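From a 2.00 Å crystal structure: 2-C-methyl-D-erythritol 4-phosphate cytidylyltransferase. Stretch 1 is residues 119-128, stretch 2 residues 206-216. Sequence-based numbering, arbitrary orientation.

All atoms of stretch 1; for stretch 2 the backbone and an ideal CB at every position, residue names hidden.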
# COMPACT_ATOMS: atom_id res chain seq x y z
N GLU A 119 -19.42 2.75 -10.93
CA GLU A 119 -19.45 1.30 -11.12
C GLU A 119 -19.02 0.53 -9.87
O GLU A 119 -19.53 -0.56 -9.59
CB GLU A 119 -18.57 0.90 -12.30
CG GLU A 119 -18.71 -0.54 -12.72
CD GLU A 119 -17.47 -1.07 -13.43
OE1 GLU A 119 -16.35 -0.62 -13.10
OE2 GLU A 119 -17.63 -1.94 -14.31
N LEU A 120 -18.08 1.09 -9.11
CA LEU A 120 -17.62 0.42 -7.91
C LEU A 120 -18.72 0.41 -6.85
O LEU A 120 -18.88 -0.58 -6.12
CB LEU A 120 -16.37 1.11 -7.36
CG LEU A 120 -15.74 0.48 -6.13
CD1 LEU A 120 -15.34 -0.95 -6.44
CD2 LEU A 120 -14.54 1.30 -5.64
N PHE A 121 -19.46 1.51 -6.75
CA PHE A 121 -20.60 1.55 -5.84
C PHE A 121 -21.69 0.57 -6.24
O PHE A 121 -22.28 -0.09 -5.38
CB PHE A 121 -21.19 2.96 -5.76
CG PHE A 121 -20.29 3.94 -5.04
CD1 PHE A 121 -20.29 4.00 -3.66
CD2 PHE A 121 -19.47 4.80 -5.75
CE1 PHE A 121 -19.46 4.91 -2.98
CE2 PHE A 121 -18.65 5.71 -5.09
CZ PHE A 121 -18.65 5.76 -3.70
N LEU A 122 -21.98 0.49 -7.54
CA LEU A 122 -22.98 -0.46 -8.04
C LEU A 122 -22.54 -1.90 -7.79
O LEU A 122 -23.35 -2.75 -7.40
CB LEU A 122 -23.20 -0.25 -9.53
CG LEU A 122 -23.87 1.08 -9.93
CD1 LEU A 122 -24.01 1.21 -11.45
CD2 LEU A 122 -25.24 1.19 -9.27
N LYS A 123 -21.25 -2.19 -7.99
CA LYS A 123 -20.74 -3.54 -7.75
C LYS A 123 -20.85 -3.91 -6.29
O LYS A 123 -21.15 -5.07 -5.95
CB LYS A 123 -19.28 -3.65 -8.20
CG LYS A 123 -19.12 -3.75 -9.72
CD LYS A 123 -17.72 -3.28 -10.14
CE LYS A 123 -16.63 -4.13 -9.51
NZ LYS A 123 -15.24 -3.59 -9.71
N THR A 124 -20.59 -2.95 -5.42
CA THR A 124 -20.69 -3.19 -3.98
C THR A 124 -22.15 -3.44 -3.61
O THR A 124 -22.45 -4.37 -2.87
CB THR A 124 -20.16 -1.98 -3.20
OG1 THR A 124 -18.83 -1.70 -3.65
CG2 THR A 124 -20.12 -2.26 -1.71
N ILE A 125 -23.06 -2.63 -4.15
CA ILE A 125 -24.49 -2.84 -3.89
C ILE A 125 -24.99 -4.21 -4.42
O ILE A 125 -25.68 -4.96 -3.71
CB ILE A 125 -25.32 -1.68 -4.49
CG1 ILE A 125 -25.09 -0.41 -3.68
CG2 ILE A 125 -26.83 -1.99 -4.55
CD1 ILE A 125 -25.80 0.81 -4.27
N ASN A 126 -24.61 -4.57 -5.64
CA ASN A 126 -25.04 -5.85 -6.21
C ASN A 126 -24.52 -7.08 -5.45
O ASN A 126 -25.14 -8.14 -5.50
CB ASN A 126 -24.71 -5.95 -7.69
CG ASN A 126 -25.59 -5.05 -8.54
OD1 ASN A 126 -26.67 -4.61 -8.10
ND2 ASN A 126 -25.15 -4.76 -9.76
N ALA A 127 -23.41 -6.94 -4.73
CA ALA A 127 -22.92 -8.06 -3.94
C ALA A 127 -23.84 -8.31 -2.72
O ALA A 127 -23.82 -9.40 -2.13
CB ALA A 127 -21.49 -7.83 -3.50
N LEU A 128 -24.65 -7.32 -2.35
CA LEU A 128 -25.60 -7.49 -1.25
C LEU A 128 -26.75 -8.41 -1.60
O LEU A 128 -27.51 -8.81 -0.72
CB LEU A 128 -26.16 -6.15 -0.79
CG LEU A 128 -25.19 -5.21 -0.09
CD1 LEU A 128 -25.80 -3.81 -0.12
CD2 LEU A 128 -24.98 -5.67 1.34
N UNK A 206 -17.80 -12.26 4.69
CA UNK A 206 -17.64 -10.92 4.16
C UNK A 206 -17.17 -11.06 2.72
O UNK A 206 -16.09 -11.58 2.46
CB UNK A 206 -16.66 -10.09 5.00
N UNK A 207 -18.00 -10.62 1.77
CA UNK A 207 -17.68 -10.75 0.36
C UNK A 207 -16.72 -9.65 -0.05
O UNK A 207 -16.87 -8.48 0.35
CB UNK A 207 -18.95 -10.71 -0.49
N UNK A 208 -15.74 -9.99 -0.87
CA UNK A 208 -14.78 -8.99 -1.30
C UNK A 208 -15.08 -8.63 -2.74
O UNK A 208 -15.24 -9.51 -3.59
CB UNK A 208 -13.34 -9.49 -1.14
N UNK A 209 -15.18 -7.34 -3.02
CA UNK A 209 -15.33 -6.86 -4.39
C UNK A 209 -14.02 -6.19 -4.78
O UNK A 209 -13.46 -5.42 -4.00
CB UNK A 209 -16.51 -5.90 -4.53
N UNK A 210 -13.52 -6.49 -5.98
CA UNK A 210 -12.32 -5.83 -6.48
C UNK A 210 -12.51 -4.32 -6.53
O UNK A 210 -13.45 -3.80 -7.17
CB UNK A 210 -11.96 -6.36 -7.87
N UNK A 211 -11.63 -3.60 -5.84
CA UNK A 211 -11.67 -2.15 -5.84
C UNK A 211 -10.81 -1.57 -6.94
O UNK A 211 -10.46 -2.24 -7.92
CB UNK A 211 -11.22 -1.61 -4.48
N UNK A 212 -10.47 -0.30 -6.78
CA UNK A 212 -9.73 0.41 -7.80
C UNK A 212 -8.44 0.93 -7.19
O UNK A 212 -8.46 1.45 -6.08
CB UNK A 212 -10.56 1.55 -8.39
N UNK A 213 -7.32 0.76 -7.90
CA UNK A 213 -6.05 1.24 -7.38
C UNK A 213 -6.06 2.76 -7.31
O UNK A 213 -5.43 3.36 -6.44
CB UNK A 213 -4.89 0.75 -8.25
N UNK A 214 -6.81 3.38 -8.22
CA UNK A 214 -6.95 4.83 -8.23
C UNK A 214 -7.77 5.38 -7.06
O UNK A 214 -7.74 6.58 -6.80
CB UNK A 214 -7.59 5.27 -9.55
N UNK A 215 -8.50 4.52 -6.36
CA UNK A 215 -9.42 4.96 -5.29
C UNK A 215 -8.67 5.24 -3.97
O UNK A 215 -8.92 4.61 -2.94
CB UNK A 215 -10.50 3.90 -5.06
N UNK A 216 -7.76 6.21 -4.01
CA UNK A 216 -6.93 6.51 -2.85
C UNK A 216 -7.61 7.46 -1.86
O UNK A 216 -8.52 8.21 -2.24
CB UNK A 216 -5.60 7.11 -3.31

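Helix 119-127 runs nearly antiparallel to the extended segment 206-210, at 158° with a closest axis approach of 8.9 Å, and offers it Leu120, Lys123, Thr124 and Ala127.

Position 206 has extended backbone angles and nothing of the helix within reach of its ideal CB, so the helix sets no rule; it is Val206. At 207 the CA-to-CB bond points toward the helix, and the ideal CB lies 4.9 Å from Ala127 CB. A methyl is a small, undemanding partner: an aliphatic residue would suit, as would a long chain that lays its first carbons there and then leaves. The residue is Lys207, whose CG comes 4.4 Å from Ala127 CB while its amine leads away to a partner elsewhere in the structure. Position 208, by strand alternation, points away and is Val208.

At position 209 CB points toward the helix, 4.9 Å from both Thr124 OG1 and Lys123 O and 5.4 Å from Leu120 CD1. The hydroxyl already donates to Leu120 O (Thr124 OG1 to Leu120 O, 2.7 Å), so a polar partner is not required; a mid-sized aliphatic fits, and phi/psi of -109/134 suits a beta-branched one. Val209 spreads its branches along the helix: CG1 packs 4.2 Å from Leu120 CD1 and 3.9 Å from Lys123 CE, CG2 4.0 Å from Ala127 CB.

At 210 CB points sideways, 4.7 Å from Lys123 NZ. An acid or a neutral polar group could answer that charge, but the backbone already does: Lys123 NZ donates to the carbonyl O of His210 at 3.1 Å, and the imidazole leads away.

Position 211 has phi/psi of -91/-161, and its ideal CB points away, though still 4.6 Å from Leu120 CD2. Glycine or a small residue would serve. Gly211 leaves its CA 3.9 Å from Leu120 CD1.

Position 212 points toward the helix, with Leu120 CD2 4.8 Å from its ideal CB and Glu119 and Lys123 beyond. An aliphatic stem with a polar end suits. Glu212 passes its OE2 3.8 Å from Leu120 CB. That OE2 lies 4.4 Å from Glu119 OE1, a like-charge approach; a water within hydrogen-bonding reach of both carboxylates accepts from Lys123 NZ (water O to NZ, 2.8 Å).

Positions 213 and 214 are out of reach, the middle of a type I turn, and are Tyr213 and Ser214. Position 215 turns back, its CB 4.8 Å from Leu120 CD2; apolar or compact polar residues would fit. Asn215 sets ND2 3.7 Å from Leu120 CD2. Position 216 lies beyond the contact, so the helix sets no rule; it is Ile216.

Stretch 2, residues 206-216: VKVVHGEYSNI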
# COMPACT_ATOMS: atom_id res chain seq x y z
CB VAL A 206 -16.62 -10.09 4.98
CG1 VAL A 206 -16.51 -8.65 4.43
CG2 VAL A 206 -17.01 -10.08 6.45
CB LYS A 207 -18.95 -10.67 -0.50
CG LYS A 207 -18.71 -10.84 -1.99
CD LYS A 207 -18.35 -12.30 -2.32
CE LYS A 207 -17.78 -12.44 -3.72
NZ LYS A 207 -17.52 -13.88 -4.04
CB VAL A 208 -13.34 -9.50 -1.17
CG1 VAL A 208 -12.37 -8.45 -1.65
CG2 VAL A 208 -13.04 -9.89 0.28
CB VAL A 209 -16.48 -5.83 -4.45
CG1 VAL A 209 -16.37 -4.94 -5.68
CG2 VAL A 209 -17.84 -6.55 -4.38
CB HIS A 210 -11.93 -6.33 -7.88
CG HIS A 210 -11.42 -7.74 -7.89
ND1 HIS A 210 -10.20 -8.10 -7.36
CD2 HIS A 210 -11.97 -8.88 -8.39
CE1 HIS A 210 -10.02 -9.40 -7.52
NE2 HIS A 210 -11.07 -9.89 -8.14
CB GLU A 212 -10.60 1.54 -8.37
CG GLU A 212 -11.72 1.01 -9.29
CD GLU A 212 -12.89 1.97 -9.48
OE1 GLU A 212 -12.89 3.08 -8.89
OE2 GLU A 212 -13.84 1.60 -10.21
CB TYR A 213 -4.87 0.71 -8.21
CG TYR A 213 -4.60 -0.75 -7.95
CD1 TYR A 213 -4.02 -1.17 -6.76
CD2 TYR A 213 -4.94 -1.73 -8.89
CE1 TYR A 213 -3.79 -2.52 -6.49
CE2 TYR A 213 -4.71 -3.09 -8.64
CZ TYR A 213 -4.13 -3.47 -7.45
OH TYR A 213 -3.90 -4.81 -7.20
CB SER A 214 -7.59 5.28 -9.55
OG SER A 214 -8.80 4.56 -9.79
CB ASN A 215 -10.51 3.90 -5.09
CG ASN A 215 -11.61 4.35 -4.14
OD1 ASN A 215 -11.83 5.56 -3.93
ND2 ASN A 215 -12.32 3.37 -3.57
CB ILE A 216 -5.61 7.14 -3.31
CG1 ILE A 216 -5.92 8.42 -4.08
CG2 ILE A 216 -4.86 6.16 -4.20
CD1 ILE A 216 -4.70 9.30 -4.35
O HOH W 1 -14.57 -0.98 -10.54
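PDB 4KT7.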